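Local coordinates for SusD homolog (Bacteroides thetaiotaomicron, PDB 3SGH), which probably binds glycans at the cell surface, as a SusD-like outer-membrane lipoprotein that would hand them to a partner transporter, at residues Met24-Ala29 against Tyr81-Pro86; Ser75-Leu80 against Gln114-Leu119; Asp339-Tyr344 against Ile395-Gly400; Phe343-Val348 against Asp362-Ala367. All coordinates share one frame; numbering follows the deposited sequence.

Interaction 1: Met24-Ala29 against Tyr81-Pro86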
# COMPACT_ATOMS: atom_id res chain seq x y z
N MSE A 24 12.02 0.26 -14.42
CA MSE A 24 12.07 0.29 -12.95
C MSE A 24 10.83 0.97 -12.41
O MSE A 24 10.27 0.57 -11.37
CB MSE A 24 13.32 1.02 -12.42
CG MSE A 24 14.63 0.42 -12.88
SE MSE A 24 16.12 1.40 -12.19
CE MSE A 24 15.91 0.85 -10.38
N PHE A 25 10.36 1.98 -13.14
CA PHE A 25 9.24 2.78 -12.69
C PHE A 25 7.93 1.99 -12.55
O PHE A 25 6.96 2.48 -11.92
CB PHE A 25 8.94 3.92 -13.66
CG PHE A 25 9.89 5.11 -13.62
CD1 PHE A 25 10.75 5.39 -12.58
CD2 PHE A 25 9.82 6.00 -14.67
CE1 PHE A 25 11.54 6.54 -12.60
CE2 PHE A 25 10.62 7.14 -14.70
CZ PHE A 25 11.48 7.40 -13.70
N ASN A 26 7.86 0.79 -13.15
CA ASN A 26 6.66 -0.03 -12.95
C ASN A 26 6.40 -0.42 -11.48
O ASN A 26 5.28 -0.76 -11.14
CB ASN A 26 6.75 -1.27 -13.81
CG ASN A 26 6.48 -0.96 -15.27
OD1 ASN A 26 5.32 -0.73 -15.65
ND2 ASN A 26 7.54 -0.83 -16.07
N VAL A 27 7.40 -0.34 -10.60
CA VAL A 27 7.12 -0.60 -9.19
C VAL A 27 6.19 0.40 -8.52
O VAL A 27 5.61 0.08 -7.49
CB VAL A 27 8.36 -0.76 -8.32
CG1 VAL A 27 9.27 -1.92 -8.86
CG2 VAL A 27 9.13 0.57 -8.15
N TYR A 28 6.06 1.61 -9.05
CA TYR A 28 5.29 2.64 -8.35
C TYR A 28 3.80 2.34 -8.33
O TYR A 28 3.16 2.51 -7.30
CB TYR A 28 5.54 3.99 -8.99
CG TYR A 28 6.91 4.56 -8.71
CD1 TYR A 28 7.31 4.82 -7.41
CD2 TYR A 28 7.77 4.94 -9.72
CE1 TYR A 28 8.55 5.37 -7.09
CE2 TYR A 28 9.03 5.49 -9.41
CZ TYR A 28 9.41 5.71 -8.09
OH TYR A 28 10.64 6.25 -7.74
N ALA A 29 3.28 1.87 -9.44
CA ALA A 29 1.84 1.63 -9.56
C ALA A 29 1.47 0.26 -10.11
O ALA A 29 0.30 -0.11 -10.00
CB ALA A 29 1.21 2.71 -10.42
N TYR A 81 11.47 -7.66 -8.05
CA TYR A 81 12.83 -7.92 -8.49
C TYR A 81 13.02 -7.76 -9.99
O TYR A 81 14.01 -7.21 -10.42
CB TYR A 81 13.32 -9.31 -8.08
CG TYR A 81 14.24 -9.28 -6.90
CD1 TYR A 81 13.79 -9.01 -5.63
CD2 TYR A 81 15.58 -9.60 -7.09
CE1 TYR A 81 14.68 -8.98 -4.55
CE2 TYR A 81 16.46 -9.60 -6.04
CZ TYR A 81 16.03 -9.28 -4.78
OH TYR A 81 16.95 -9.31 -3.76
N GLY A 82 12.07 -8.24 -10.78
CA GLY A 82 12.18 -8.12 -12.22
C GLY A 82 12.26 -6.69 -12.72
O GLY A 82 13.00 -6.39 -13.69
N TYR A 83 11.52 -5.79 -12.09
CA TYR A 83 11.56 -4.40 -12.53
C TYR A 83 12.84 -3.68 -12.06
O TYR A 83 13.41 -2.89 -12.80
CB TYR A 83 10.31 -3.63 -12.05
CG TYR A 83 9.03 -4.02 -12.73
CD1 TYR A 83 8.96 -4.17 -14.11
CD2 TYR A 83 7.85 -4.13 -11.99
CE1 TYR A 83 7.79 -4.52 -14.73
CE2 TYR A 83 6.66 -4.45 -12.60
CZ TYR A 83 6.63 -4.65 -13.96
OH TYR A 83 5.44 -4.96 -14.57
N ILE A 84 13.30 -3.97 -10.84
CA ILE A 84 14.38 -3.21 -10.25
C ILE A 84 15.74 -3.68 -10.74
O ILE A 84 16.63 -2.85 -10.95
CB ILE A 84 14.31 -3.26 -8.70
CG1 ILE A 84 12.99 -2.59 -8.23
CG2 ILE A 84 15.57 -2.62 -8.09
CD1 ILE A 84 12.78 -1.11 -8.75
N TYR A 85 15.90 -4.99 -10.93
CA TYR A 85 17.22 -5.53 -11.32
C TYR A 85 17.12 -6.26 -12.64
O TYR A 85 16.11 -6.94 -12.86
CB TYR A 85 17.74 -6.48 -10.25
CG TYR A 85 17.79 -5.91 -8.86
CD1 TYR A 85 18.84 -5.07 -8.46
CD2 TYR A 85 16.84 -6.26 -7.92
CE1 TYR A 85 18.89 -4.57 -7.16
CE2 TYR A 85 16.91 -5.75 -6.60
CZ TYR A 85 17.93 -4.92 -6.25
OH TYR A 85 17.95 -4.41 -4.98
N PRO A 86 18.16 -6.18 -13.51
CA PRO A 86 19.47 -5.53 -13.28
C PRO A 86 19.52 -4.03 -13.54
O PRO A 86 20.58 -3.44 -13.44
CB PRO A 86 20.41 -6.30 -14.25
CG PRO A 86 19.54 -6.64 -15.40
CD PRO A 86 18.19 -6.99 -14.76
O HOH W 1 3.54 -2.76 -14.51
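Asn26 lays its CB over the centre of the Tyr83 ring, a CH-pi contact in the helical, TPR-related superhelix of the SusD family, where the short helical turn 26-29 meets the C-terminal end of helix 75-84. CB stands 3.3 Å from the ring centroid and only 8° off the normal. The two side chains cross at about a right angle, the amide plane tilted 26° from the ring. Asn26 ND2 is hydrogen-bonded to Thr23 O. Next to this pair Val27 CG1 touches two residues, Ile84 CD1 at 3.6 Å and Tyr83 CB at 3.8 Å. The side chains of Val27 and Ile84 cross at about a right angle, whereas Val27 and Tyr83 slide past each other in opposite directions. Met24, present as selenomethionine in place of methionine, bends at chi3 (71°), which places its CE 4.0 Å from Ile84 CD1; Met24 also packs on Ser87 and Phe88 of helix 87-95. The backbones come close here as well, since Met24 CA makes a CH...O contact of 3.5 Å with Tyr83 O. A water joins the two polar ends: it donates to Asn26 OD1 at 2.9 Å and is hydrogen-bonded to Tyr83 OH at the same length.

Interaction 2: Ser75-Leu80 against Gln114-Leu119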
# COMPACT_ATOMS: atom_id res chain seq x y z
N SER A 75 4.79 -14.52 -6.34
CA SER A 75 4.64 -13.57 -7.45
C SER A 75 5.28 -12.21 -7.21
O SER A 75 5.89 -11.61 -8.13
CB SER A 75 3.15 -13.38 -7.78
OG SER A 75 2.63 -14.54 -8.38
N SER A 76 5.05 -11.66 -6.03
CA SER A 76 5.49 -10.30 -5.73
C SER A 76 7.00 -10.16 -5.82
O SER A 76 7.50 -9.19 -6.43
CB SER A 76 4.98 -9.86 -4.35
OG SER A 76 3.56 -9.77 -4.32
N TRP A 77 7.72 -11.12 -5.24
CA TRP A 77 9.17 -11.14 -5.34
C TRP A 77 9.58 -11.05 -6.78
O TRP A 77 10.40 -10.20 -7.15
CB TRP A 77 9.75 -12.39 -4.70
CG TRP A 77 11.20 -12.61 -5.00
CD1 TRP A 77 11.71 -12.97 -6.19
CD2 TRP A 77 12.35 -12.47 -4.10
NE1 TRP A 77 13.09 -13.07 -6.12
CE2 TRP A 77 13.50 -12.76 -4.85
CE3 TRP A 77 12.50 -12.10 -2.75
CZ2 TRP A 77 14.81 -12.75 -4.28
CZ3 TRP A 77 13.80 -12.10 -2.18
CH2 TRP A 77 14.94 -12.40 -2.96
N GLY A 78 9.03 -11.94 -7.60
CA GLY A 78 9.44 -12.01 -9.01
C GLY A 78 9.15 -10.74 -9.77
O GLY A 78 9.95 -10.28 -10.62
N ARG A 79 8.00 -10.15 -9.46
CA ARG A 79 7.57 -8.98 -10.18
C ARG A 79 8.46 -7.75 -9.83
O ARG A 79 8.94 -7.03 -10.74
CB ARG A 79 6.09 -8.69 -9.84
CG ARG A 79 5.46 -7.51 -10.63
CD ARG A 79 5.51 -7.71 -12.13
NE ARG A 79 4.75 -8.86 -12.55
CZ ARG A 79 4.52 -9.21 -13.81
NH1 ARG A 79 4.97 -8.46 -14.81
NH2 ARG A 79 3.81 -10.30 -14.05
N LEU A 80 8.66 -7.53 -8.53
CA LEU A 80 9.38 -6.37 -8.06
C LEU A 80 10.88 -6.51 -8.36
O LEU A 80 11.48 -5.56 -8.85
CB LEU A 80 9.17 -6.17 -6.55
CG LEU A 80 7.70 -5.86 -6.21
CD1 LEU A 80 7.51 -5.74 -4.69
CD2 LEU A 80 7.21 -4.55 -6.93
N GLN A 114 11.03 -1.40 -0.33
CA GLN A 114 10.31 -1.16 0.92
C GLN A 114 8.98 -1.91 0.90
O GLN A 114 8.55 -2.43 1.91
CB GLN A 114 10.13 0.32 1.24
CG GLN A 114 9.32 1.18 0.30
CD GLN A 114 7.80 1.02 0.44
OE1 GLN A 114 7.30 0.84 1.53
NE2 GLN A 114 7.08 1.09 -0.69
N LEU A 115 8.36 -1.98 -0.28
CA LEU A 115 7.19 -2.82 -0.47
C LEU A 115 7.52 -4.29 -0.23
O LEU A 115 6.80 -4.96 0.51
CB LEU A 115 6.58 -2.64 -1.85
CG LEU A 115 5.37 -3.50 -2.22
CD1 LEU A 115 4.30 -3.41 -1.17
CD2 LEU A 115 4.86 -3.09 -3.63
N LEU A 116 8.61 -4.78 -0.81
CA LEU A 116 8.91 -6.21 -0.69
C LEU A 116 9.28 -6.53 0.77
O LEU A 116 8.89 -7.57 1.31
CB LEU A 116 10.00 -6.62 -1.69
CG LEU A 116 10.28 -8.13 -1.78
CD1 LEU A 116 8.98 -8.92 -2.08
CD2 LEU A 116 11.43 -8.45 -2.81
N ALA A 117 10.02 -5.64 1.43
CA ALA A 117 10.36 -5.81 2.86
C ALA A 117 9.10 -5.82 3.73
O ALA A 117 9.03 -6.61 4.69
CB ALA A 117 11.33 -4.72 3.37
N SER A 118 8.13 -4.99 3.39
CA SER A 118 6.83 -4.92 4.08
C SER A 118 5.95 -6.16 3.82
O SER A 118 4.98 -6.39 4.53
CB SER A 118 6.10 -3.65 3.70
OG SER A 118 6.85 -2.52 4.15
N LEU A 119 6.28 -6.93 2.78
CA LEU A 119 5.64 -8.19 2.50
C LEU A 119 6.32 -9.38 3.22
O LEU A 119 5.64 -10.12 3.92
CB LEU A 119 5.65 -8.44 0.98
CG LEU A 119 4.69 -7.57 0.16
CD1 LEU A 119 4.96 -7.62 -1.36
CD2 LEU A 119 3.19 -8.00 0.42
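Leu80 brings CD1 against segment 114-119 of helix 100-120, where it meets Leu115 CD2 at 3.9 Å and Leu116 CB at 4.0 Å. The Leu80 and Leu115 side chains cross at about a right angle, and all three leucines are buried. Leu116 extends the packing with both of its methyls: CD1 rests 3.9 Å from Trp77 CA, against the backbone of the facing helix, while CD2 touches Trp77 CE3 at 3.8 Å. Its CG is anti to the backbone N (chi1 -173°), a setting that carries the branch point out toward the other helix. Two antiparallel helices pair in this way, their segment axes at 166° and 10.4 Å apart at closest approach, as part of the alpha-helical superhelix of a SusD-like protein. The contact between them is mainly apolar. It thins toward the N-terminal end of segment 75-80, where Ser76 CB meets just one methyl, Leu119 CD1, at 3.7 Å; Ser76 OG is bonded outside the pair to Trp43 NE1. Trp77 lies at the more open margin: the indole is partly exposed, touches Leu116 obliquely through CE3, and stacks on Tyr81 of its own helix. Within helix 100-120, the buried Ser118 donates from OG to Gln114 O at 2.8 Å. That carbonyl is gripped twice, because Ser118 N reaches it from the opposite face of its plane, and Ser118 OG is also bonded to Arg198 NH1.

Interaction 3: Asp339-Tyr344 against Ile395-Gly400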
# COMPACT_ATOMS: atom_id res chain seq x y z
N ASP A 339 -0.51 20.37 14.71
CA ASP A 339 -1.11 19.42 15.62
C ASP A 339 -1.94 18.39 14.86
O ASP A 339 -2.18 18.51 13.65
CB ASP A 339 -1.93 20.10 16.76
CG ASP A 339 -3.15 20.92 16.25
OD1 ASP A 339 -3.70 20.64 15.18
OD2 ASP A 339 -3.60 21.83 16.99
N ALA A 340 -2.32 17.34 15.59
CA ALA A 340 -3.04 16.21 14.98
C ALA A 340 -4.34 16.62 14.30
O ALA A 340 -4.61 16.21 13.17
CB ALA A 340 -3.33 15.13 16.01
N LYS A 341 -5.16 17.42 14.98
CA LYS A 341 -6.41 17.89 14.40
C LYS A 341 -6.18 18.59 13.07
O LYS A 341 -6.91 18.35 12.11
CB LYS A 341 -7.17 18.84 15.36
CG LYS A 341 -8.50 19.34 14.77
CD LYS A 341 -9.27 20.28 15.74
CE LYS A 341 -10.60 20.76 15.08
NZ LYS A 341 -11.30 21.80 15.91
N THR A 342 -5.19 19.47 13.01
CA THR A 342 -4.95 20.27 11.83
C THR A 342 -4.59 19.35 10.66
O THR A 342 -5.18 19.45 9.57
CB THR A 342 -3.77 21.29 12.07
OG1 THR A 342 -4.16 22.22 13.12
CG2 THR A 342 -3.45 22.04 10.73
N PHE A 343 -3.73 18.38 10.91
CA PHE A 343 -3.34 17.46 9.86
C PHE A 343 -4.45 16.48 9.46
O PHE A 343 -4.61 16.18 8.27
CB PHE A 343 -2.03 16.73 10.19
CG PHE A 343 -0.81 17.61 10.13
CD1 PHE A 343 -0.48 18.29 8.96
CD2 PHE A 343 0.03 17.74 11.23
CE1 PHE A 343 0.66 19.10 8.91
CE2 PHE A 343 1.18 18.53 11.17
CZ PHE A 343 1.48 19.22 10.00
N TYR A 344 -5.23 16.02 10.45
CA TYR A 344 -6.40 15.18 10.17
C TYR A 344 -7.38 15.87 9.21
O TYR A 344 -7.76 15.30 8.16
CB TYR A 344 -7.07 14.81 11.48
CG TYR A 344 -8.35 14.04 11.35
CD1 TYR A 344 -8.34 12.68 11.08
CD2 TYR A 344 -9.59 14.67 11.57
CE1 TYR A 344 -9.50 11.96 11.02
CE2 TYR A 344 -10.78 13.94 11.50
CZ TYR A 344 -10.73 12.59 11.22
OH TYR A 344 -11.89 11.85 11.15
N ILE A 395 -16.43 10.47 12.65
CA ILE A 395 -15.57 11.32 11.83
C ILE A 395 -15.05 12.58 12.50
O ILE A 395 -13.84 12.87 12.46
CB ILE A 395 -16.32 11.76 10.56
CG1 ILE A 395 -16.79 10.54 9.72
CG2 ILE A 395 -15.44 12.75 9.69
CD1 ILE A 395 -18.02 10.84 8.87
N LYS A 396 -15.96 13.34 13.13
CA LYS A 396 -15.58 14.63 13.74
C LYS A 396 -14.47 14.45 14.76
O LYS A 396 -14.55 13.57 15.63
CB LYS A 396 -16.77 15.29 14.43
CG LYS A 396 -16.50 16.68 15.06
CD LYS A 396 -17.24 16.83 16.39
CE LYS A 396 -17.56 18.29 16.74
NZ LYS A 396 -16.39 19.23 16.61
N TRP A 397 -13.45 15.28 14.65
CA TRP A 397 -12.35 15.28 15.58
C TRP A 397 -12.82 15.65 16.99
O TRP A 397 -13.61 16.59 17.16
CB TRP A 397 -11.25 16.25 15.17
CG TRP A 397 -10.05 16.05 16.01
CD1 TRP A 397 -9.70 16.76 17.12
CD2 TRP A 397 -9.07 15.03 15.86
NE1 TRP A 397 -8.54 16.26 17.66
CE2 TRP A 397 -8.14 15.19 16.89
CE3 TRP A 397 -8.87 14.01 14.94
CZ2 TRP A 397 -7.05 14.36 17.03
CZ3 TRP A 397 -7.79 13.19 15.08
CH2 TRP A 397 -6.90 13.36 16.11
N GLU A 398 -12.35 14.87 17.96
CA GLU A 398 -12.67 15.07 19.36
C GLU A 398 -11.37 15.26 20.15
O GLU A 398 -10.61 14.32 20.31
CB GLU A 398 -13.44 13.87 19.87
CG GLU A 398 -14.67 13.53 19.03
CD GLU A 398 -15.57 12.50 19.68
OE1 GLU A 398 -15.05 11.43 20.06
OE2 GLU A 398 -16.80 12.76 19.76
N ASP A 399 -11.13 16.48 20.64
CA ASP A 399 -9.89 16.81 21.35
C ASP A 399 -9.72 16.00 22.65
O ASP A 399 -8.61 15.72 23.09
CB ASP A 399 -9.83 18.32 21.67
CG ASP A 399 -9.27 19.18 20.51
OD1 ASP A 399 -8.60 18.66 19.56
OD2 ASP A 399 -9.45 20.43 20.57
N GLY A 400 -10.84 15.60 23.22
CA GLY A 400 -10.86 14.86 24.48
C GLY A 400 -10.88 13.35 24.34
O GLY A 400 -10.83 12.66 25.35
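Trp397 lies against the first turn of helix 340-354 with Lys341 over one indole face. Lys341 CB sits 3.8 Å from the centroid of the five-membered ring, 16° off its normal, and CG follows at 3.7 Å from Trp397 CD1; this is a CH-pi contact of the aliphatic stem. At the six-membered ring Ala340 CB touches CZ2, and Tyr344 brings its own face over Trp397 CE3, with CD2 3.5 Å from that atom and the ring planes 50° apart. Tyr344 CG, anti to the backbone N (chi1 175°), is itself carried to 3.6 Å from Trp397 CE3. Beyond the tryptophan, Tyr344 OH donates to Ile395 O at 2.6 Å, in the carbonyl plane and on a lone pair. In the next shell, Asp399 OD1 lies at the indole edge and accepts a weak bond from Trp397 NE1, while Asp339 caps the helix: its OD1 takes Thr342 N at 2.9 Å and Thr342 OG1 from above the carboxylate plane. Arg409 and Val410 pack on Trp397, so it contacts both helix 340-354 and helix 403-417 of this helix-rich SusD-like fold. The grip is mainly apolar, with the tyrosine bond fixing one backbone carbonyl; Lys341 NZ, 5.2 Å from Asp399 OD2, could add only a loose electrostatic attraction.

Interaction 4: Phe343-Val348 against Asp362-Ala367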
# COMPACT_ATOMS: atom_id res chain seq x y z
N PHE A 343 -3.73 18.38 10.91
CA PHE A 343 -3.34 17.46 9.86
C PHE A 343 -4.45 16.48 9.46
O PHE A 343 -4.61 16.18 8.27
CB PHE A 343 -2.03 16.73 10.19
CG PHE A 343 -0.81 17.61 10.13
CD1 PHE A 343 -0.48 18.29 8.96
CD2 PHE A 343 0.03 17.74 11.23
CE1 PHE A 343 0.66 19.10 8.91
CE2 PHE A 343 1.18 18.53 11.17
CZ PHE A 343 1.48 19.22 10.00
N TYR A 344 -5.23 16.02 10.45
CA TYR A 344 -6.40 15.18 10.17
C TYR A 344 -7.38 15.87 9.21
O TYR A 344 -7.76 15.30 8.16
CB TYR A 344 -7.07 14.81 11.48
CG TYR A 344 -8.35 14.04 11.35
CD1 TYR A 344 -8.34 12.68 11.08
CD2 TYR A 344 -9.59 14.67 11.57
CE1 TYR A 344 -9.50 11.96 11.02
CE2 TYR A 344 -10.78 13.94 11.50
CZ TYR A 344 -10.73 12.59 11.22
OH TYR A 344 -11.89 11.85 11.15
N GLU A 345 -7.81 17.09 9.57
CA GLU A 345 -8.74 17.81 8.74
C GLU A 345 -8.15 18.13 7.38
O GLU A 345 -8.87 18.05 6.37
CB GLU A 345 -9.25 19.06 9.44
CG GLU A 345 -10.06 18.70 10.71
CD GLU A 345 -10.97 19.79 11.21
OE1 GLU A 345 -10.58 20.99 11.13
OE2 GLU A 345 -12.07 19.42 11.72
N LYS A 346 -6.85 18.44 7.35
CA LYS A 346 -6.16 18.73 6.09
C LYS A 346 -6.21 17.50 5.19
O LYS A 346 -6.52 17.60 3.99
CB LYS A 346 -4.69 19.16 6.36
CG LYS A 346 -3.94 19.54 5.13
CD LYS A 346 -2.44 19.75 5.42
CE LYS A 346 -1.66 19.75 4.13
NZ LYS A 346 -1.84 20.99 3.35
N GLY A 347 -5.92 16.34 5.77
CA GLY A 347 -5.93 15.07 5.05
C GLY A 347 -7.28 14.75 4.44
O GLY A 347 -7.38 14.34 3.26
N VAL A 348 -8.34 14.92 5.23
CA VAL A 348 -9.70 14.63 4.76
C VAL A 348 -10.04 15.59 3.63
O VAL A 348 -10.54 15.17 2.58
CB VAL A 348 -10.73 14.76 5.88
CG1 VAL A 348 -12.13 14.48 5.34
CG2 VAL A 348 -10.39 13.76 7.01
N ASP A 362 -19.18 19.57 6.00
CA ASP A 362 -20.27 18.93 6.69
C ASP A 362 -19.90 17.50 7.07
O ASP A 362 -20.27 17.03 8.14
CB ASP A 362 -21.57 19.00 5.86
CG ASP A 362 -22.19 20.42 5.80
OD1 ASP A 362 -21.67 21.41 6.42
OD2 ASP A 362 -23.22 20.54 5.11
N TYR A 363 -19.11 16.82 6.23
CA TYR A 363 -18.56 15.52 6.60
C TYR A 363 -17.74 15.59 7.89
O TYR A 363 -17.88 14.74 8.78
CB TYR A 363 -17.65 15.00 5.46
CG TYR A 363 -17.17 13.59 5.59
CD1 TYR A 363 -18.00 12.52 5.27
CD2 TYR A 363 -15.88 13.29 6.01
CE1 TYR A 363 -17.55 11.21 5.40
CE2 TYR A 363 -15.43 12.01 6.10
CZ TYR A 363 -16.25 10.97 5.82
OH TYR A 363 -15.73 9.69 5.93
N LEU A 364 -16.88 16.59 8.00
CA LEU A 364 -15.99 16.71 9.14
C LEU A 364 -16.73 17.12 10.41
O LEU A 364 -16.14 17.09 11.51
CB LEU A 364 -14.88 17.72 8.84
CG LEU A 364 -13.73 17.19 7.97
CD1 LEU A 364 -12.78 18.31 7.50
CD2 LEU A 364 -12.94 16.16 8.74
N ALA A 365 -17.97 17.57 10.25
CA ALA A 365 -18.84 17.95 11.36
C ALA A 365 -19.70 16.77 11.83
O ALA A 365 -20.51 16.93 12.78
CB ALA A 365 -19.76 19.11 10.96
N ASP A 366 -19.55 15.61 11.21
CA ASP A 366 -20.38 14.45 11.53
C ASP A 366 -19.88 13.74 12.79
O ASP A 366 -18.87 13.05 12.77
CB ASP A 366 -20.44 13.47 10.35
CG ASP A 366 -21.40 12.33 10.59
OD1 ASP A 366 -21.62 11.92 11.74
OD2 ASP A 366 -21.91 11.77 9.58
N ALA A 367 -20.60 13.93 13.90
CA ALA A 367 -20.24 13.32 15.17
C ALA A 367 -21.01 12.02 15.48
O ALA A 367 -20.78 11.41 16.51
CB ALA A 367 -20.47 14.33 16.32
O HOH W 2 -13.47 17.30 12.33
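Leu364 supplies most of the apolar contact with helix 343-348, and its two methyls divide the work. CD2 fits against the Val348 branch, 3.9 Å from Val348 CB, with both valine methyls at similar range, and it also touches Tyr344 CE2 at 4.1 Å. The Leu364 and Val348 side chains slide past each other in opposite directions. CD1 reaches instead to the helix surface, 4.1 Å from Glu345 CB. Val348 also meets an aromatic ring: CG1 lies 4.0 Å from Tyr363 CD2, the two side chains crossing at about a right angle. These contacts seat the short helix 360-364 on the first nine residues of helix 340-354, a packing of two helices consecutive in the chain and joined by a short loop within the SusD-like superhelix. A single water makes the polar link: it donates both to Glu345 OE2, at 2.6 Å, and to Leu364 O, at 2.8 Å, tying the glutamate carboxylate to the backbone carbonyl of Leu364. The tyrosine hydroxyl on the short helix is engaged further on: Tyr363 OH is hydrogen-bonded to Gln413 NE2 of helix 403-417, the helix whose Gln413 also touches Val348.

In the fold
The four contacts form two pairs on opposite sides of the chain's centre. Interactions 1 and 2 have centres about 10 Å apart, share helix 75-84 and alternate along the chain; they touch where Tyr81 CD1 packs on Leu116 CD2 at 3.7 Å. Interactions 3 and 4 follow later in the sequence, start from the same helix 340-354, share Phe343 and Tyr344, and have centres about 8 Å apart. Their other segments meet, through a probable hydrogen bond of 3.0 Å from Lys396 N to Asp366 O. Centres of different pairs lie about 34 to 38 Å apart. They thus sit in two parts of the fold, around helix 75-84 and around helix 340-354 with loop 395-400.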